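Local coordinates for HD domain-containing protein (Aquifex aeolicus, PDB 2HEK) that is an HD-domain protein that binds zinc and GDP, its GDP site lying far from the active site, and may act as a dGTPase, at the interface of chains A and B. Coordinates in Å, arbitrary orientation; residue numbers count along the deposited sequence, not the author numbering. Chains: chain A/B, Hypothetical protein.

The interface of chains A and B. Residues chain A 45-46, 171-174; chain B 6-8, 53, 168, 172.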
ATOM      1  N   PRO A  45       0.701  19.576   7.205  1.00 22.94           N
ATOM      2  CA  PRO A  45      -0.692  19.962   7.497  1.00 23.90           C
ATOM      3  C   PRO A  45      -1.600  18.833   7.990  1.00 23.75           C
ATOM      4  O   PRO A  45      -2.512  19.087   8.784  1.00 25.81           O
ATOM      5  CB  PRO A  45      -1.184  20.526   6.138  1.00 21.68           C
ATOM      6  CG  PRO A  45       0.076  21.098   5.539  1.00 22.07           C
ATOM      7  CD  PRO A  45       1.097  20.016   5.852  1.00 23.50           C
ATOM      8  N   SER A  46      -1.309  17.603   7.579  1.00 22.53           N
ATOM      9  CA  SER A  46      -2.179  16.455   7.916  1.00 22.92           C
ATOM     10  C   SER A  46      -1.823  15.822   9.288  1.00 24.30           C
ATOM     11  O   SER A  46      -2.452  14.840   9.685  1.00 24.27           O
ATOM     12  CB  SER A  46      -2.095  15.429   6.795  1.00 22.77           C
ATOM     13  OG  SER A  46      -2.763  15.915   5.605  1.00 26.86           O
ATOM     14  N   TYR A 171       2.280   8.004   8.998  1.00 27.13           N
ATOM     15  CA  TYR A 171       1.024   7.858   8.263  1.00 24.51           C
ATOM     16  C   TYR A 171       0.347   9.215   8.099  1.00 22.98           C
ATOM     17  O   TYR A 171      -0.148   9.542   7.025  1.00 22.55           O
ATOM     18  CB  TYR A 171       0.085   6.898   9.036  1.00 23.46           C
ATOM     19  CG  TYR A 171      -1.199   6.565   8.309  1.00 19.09           C
ATOM     20  CD1 TYR A 171      -1.239   5.503   7.390  1.00 25.03           C
ATOM     21  CD2 TYR A 171      -2.396   7.294   8.571  1.00 21.92           C
ATOM     22  CE1 TYR A 171      -2.430   5.184   6.696  1.00 21.75           C
ATOM     23  CE2 TYR A 171      -3.605   6.950   7.938  1.00 22.35           C
ATOM     24  CZ  TYR A 171      -3.589   5.881   6.986  1.00 21.60           C
ATOM     25  OH  TYR A 171      -4.731   5.540   6.285  1.00 22.94           O
ATOM     26  N   PHE A 172       0.308  10.011   9.158  1.00 22.07           N
ATOM     27  CA  PHE A 172      -0.401  11.298   9.093  1.00 24.81           C
ATOM     28  C   PHE A 172       0.473  12.419   8.547  1.00 24.27           C
ATOM     29  O   PHE A 172      -0.032  13.302   7.870  1.00 27.73           O
ATOM     30  CB  PHE A 172      -0.941  11.726  10.472  1.00 26.73           C
ATOM     31  CG  PHE A 172      -2.160  10.952  10.911  1.00 31.38           C
ATOM     32  CD1 PHE A 172      -2.041   9.677  11.455  1.00 22.49           C
ATOM     33  CD2 PHE A 172      -3.425  11.509  10.809  1.00 38.38           C
ATOM     34  CE1 PHE A 172      -3.158   8.946  11.854  1.00 27.63           C
ATOM     35  CE2 PHE A 172      -4.578  10.759  11.229  1.00 40.55           C
ATOM     36  CZ  PHE A 172      -4.413   9.464  11.724  1.00 32.34           C
ATOM     37  N   CYS A 173       1.758  12.449   8.884  1.00 25.46           N
ATOM     38  CA  CYS A 173       2.629  13.505   8.290  1.00 25.97           C
ATOM     39  C   CYS A 173       2.812  13.320   6.805  1.00 27.65           C
ATOM     40  O   CYS A 173       2.928  14.313   6.089  1.00 29.84           O
ATOM     41  CB  CYS A 173       4.005  13.605   8.955  1.00 23.76           C
ATOM     42  SG  CYS A 173       3.890  14.158  10.660  1.00 28.20           S
ATOM     43  N   GLY A 174       2.811  12.060   6.359  1.00 27.50           N
ATOM     44  CA  GLY A 174       3.046  11.695   4.944  1.00 25.82           C
ATOM     45  C   GLY A 174       4.525  11.403   4.685  1.00 32.28           C
ATOM     46  O   GLY A 174       5.064  11.859   3.701  1.00 35.83           O
TER
ATOM     47  N   SER B   6       3.709  18.470   2.434  1.00 26.05           N
ATOM     48  CA  SER B   6       3.518  17.016   2.493  1.00 26.86           C
ATOM     49  C   SER B   6       2.035  16.764   2.617  1.00 26.14           C
ATOM     50  O   SER B   6       1.326  17.445   3.388  1.00 25.71           O
ATOM     51  CB  SER B   6       4.149  16.404   3.748  1.00 32.37           C
ATOM     52  OG  SER B   6       5.548  16.552   3.666  1.00 41.67           O
ATOM     53  N   ASP B   7       1.560  15.786   1.861  1.00 23.47           N
ATOM     54  CA  ASP B   7       0.169  15.399   1.987  1.00 22.18           C
ATOM     55  C   ASP B   7       0.231  13.895   1.761  1.00 24.20           C
ATOM     56  O   ASP B   7       0.547  13.476   0.652  1.00 26.84           O
ATOM     57  CB  ASP B   7      -0.655  16.078   0.905  1.00 24.29           C
ATOM     58  CG  ASP B   7      -2.137  15.688   0.939  1.00 29.93           C
ATOM     59  OD1 ASP B   7      -2.500  14.678   1.609  1.00 31.50           O
ATOM     60  OD2 ASP B   7      -2.957  16.424   0.306  1.00 32.10           O
ATOM     61  N   PRO B   8      -0.111  13.093   2.783  1.00 22.22           N
ATOM     62  CA  PRO B   8      -0.033  11.624   2.709  1.00 23.98           C
ATOM     63  C   PRO B   8      -0.934  11.044   1.631  1.00 24.48           C
ATOM     64  O   PRO B   8      -0.760   9.864   1.236  1.00 28.41           O
ATOM     65  CB  PRO B   8      -0.522  11.171   4.085  1.00 25.47           C
ATOM     66  CG  PRO B   8      -1.330  12.320   4.639  1.00 25.36           C
ATOM     67  CD  PRO B   8      -0.584  13.547   4.098  1.00 23.51           C
ATOM     68  N   GLU B  53      -6.460  21.113   4.838  1.00 24.31           N
ATOM     69  CA  GLU B  53      -5.770  20.057   4.038  1.00 25.60           C
ATOM     70  C   GLU B  53      -6.605  19.607   2.863  1.00 23.73           C
ATOM     71  O   GLU B  53      -6.059  19.376   1.781  1.00 26.60           O
ATOM     72  CB  GLU B  53      -5.435  18.841   4.868  1.00 27.72           C
ATOM     73  CG  GLU B  53      -4.582  19.147   6.095  1.00 28.73           C
ATOM     74  CD  GLU B  53      -5.442  19.209   7.346  1.00 31.93           C
ATOM     75  OE1 GLU B  53      -5.978  18.132   7.758  1.00 27.90           O
ATOM     76  OE2 GLU B  53      -5.589  20.338   7.870  1.00 33.85           O
ATOM     77  N   ARG B 168      -9.485  11.260   0.924  1.00 21.44           N
ATOM     78  CA  ARG B 168      -9.021  11.758   2.220  1.00 21.36           C
ATOM     79  C   ARG B 168      -9.873  11.200   3.370  1.00 22.74           C
ATOM     80  O   ARG B 168      -9.337  10.788   4.424  1.00 24.93           O
ATOM     81  CB  ARG B 168      -9.012  13.314   2.259  1.00 21.55           C
ATOM     82  CG  ARG B 168      -8.281  13.937   3.476  1.00 24.55           C
ATOM     83  CD  ARG B 168      -8.105  15.520   3.359  1.00 23.44           C
ATOM     84  NE  ARG B 168      -7.458  15.771   2.051  1.00 25.81           N
ATOM     85  CZ  ARG B 168      -6.147  15.684   1.834  1.00 24.85           C
ATOM     86  NH1 ARG B 168      -5.295  15.434   2.841  1.00 24.28           N
ATOM     87  NH2 ARG B 168      -5.680  15.844   0.623  1.00 23.35           N
ATOM     88  N   PHE B 172      -8.245   8.763   6.473  1.00 20.92           N
ATOM     89  CA  PHE B 172      -8.314   9.116   7.896  1.00 26.15           C
ATOM     90  C   PHE B 172      -9.319   8.293   8.706  1.00 25.53           C
ATOM     91  O   PHE B 172      -9.054   7.948   9.837  1.00 27.14           O
ATOM     92  CB  PHE B 172      -8.591  10.607   8.082  1.00 28.24           C
ATOM     93  CG  PHE B 172      -7.393  11.473   7.798  1.00 31.07           C
ATOM     94  CD1 PHE B 172      -6.615  11.976   8.850  1.00 38.24           C
ATOM     95  CD2 PHE B 172      -7.043  11.787   6.487  1.00 28.39           C
ATOM     96  CE1 PHE B 172      -5.469  12.806   8.577  1.00 42.15           C
ATOM     97  CE2 PHE B 172      -5.930  12.605   6.189  1.00 31.01           C
ATOM     98  CZ  PHE B 172      -5.122  13.089   7.208  1.00 36.32           C
TER
HETATM   99  O   HOH W   1      -5.465  15.761   5.850  1.00 23.69           O
HETATM  100  O   HOH W   2       1.265  16.667   6.227  1.00 27.73           O
HETATM  101  O   HOH W   3      -1.610  17.742   4.010  1.00 30.53           O
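A:Phe172 and B:Phe172 meet edge to face, their planes turned 72° apart. The CD2–CE2 edge of A:Phe172 meets the CD1–CE1 edge of B:Phe172 obliquely, off the centre of either ring, with CD2 of A:Phe172 3.3 Å from CE1 of B:Phe172. In both rings CG stands anti to the carbonyl carbon (chi1 -75°), which carries each phenyl from the end of its helix 160-173 towards the partner.

Beside this pair, B:Pro8 lies against the end of the A helix. Its CB packs 3.7 Å from CA of A:Gly174, while its CD reaches CB of A:Ser46 at 3.6 Å. B:Glu53, from helix 51-69, reaches the loop residues A:Pro45 and A:Ser46: its chain bends at chi2 (100°), bringing CG and the carboxylate carbon CD against the backbone carbonyl of A:Pro45, CD 3.3 Å from its O, with CG also touching the ring at CB.

The patch illustrates how water can join two surfaces whose polar atoms do not bond directly. Water 2 links the amide N of A:Ser46 and O of A:Cys173 to O of B:Ser6, and water 3 joins that same B:Ser6 oxygen to OG of A:Ser46. Within chain B, B:Arg168 grips B:Asp7 end-on in a salt bridge, NH2 meeting the syn lone pair of OD2 at 2.8 Å, which should steady the guanidinium.

The pairing is two-fold symmetric, though the structure alone does not establish it as the biological dimer. Water 1 lies 2.7 Å from OG of A:Ser46 and also bonds B:Glu53 OE1 and B:Arg168 NH1.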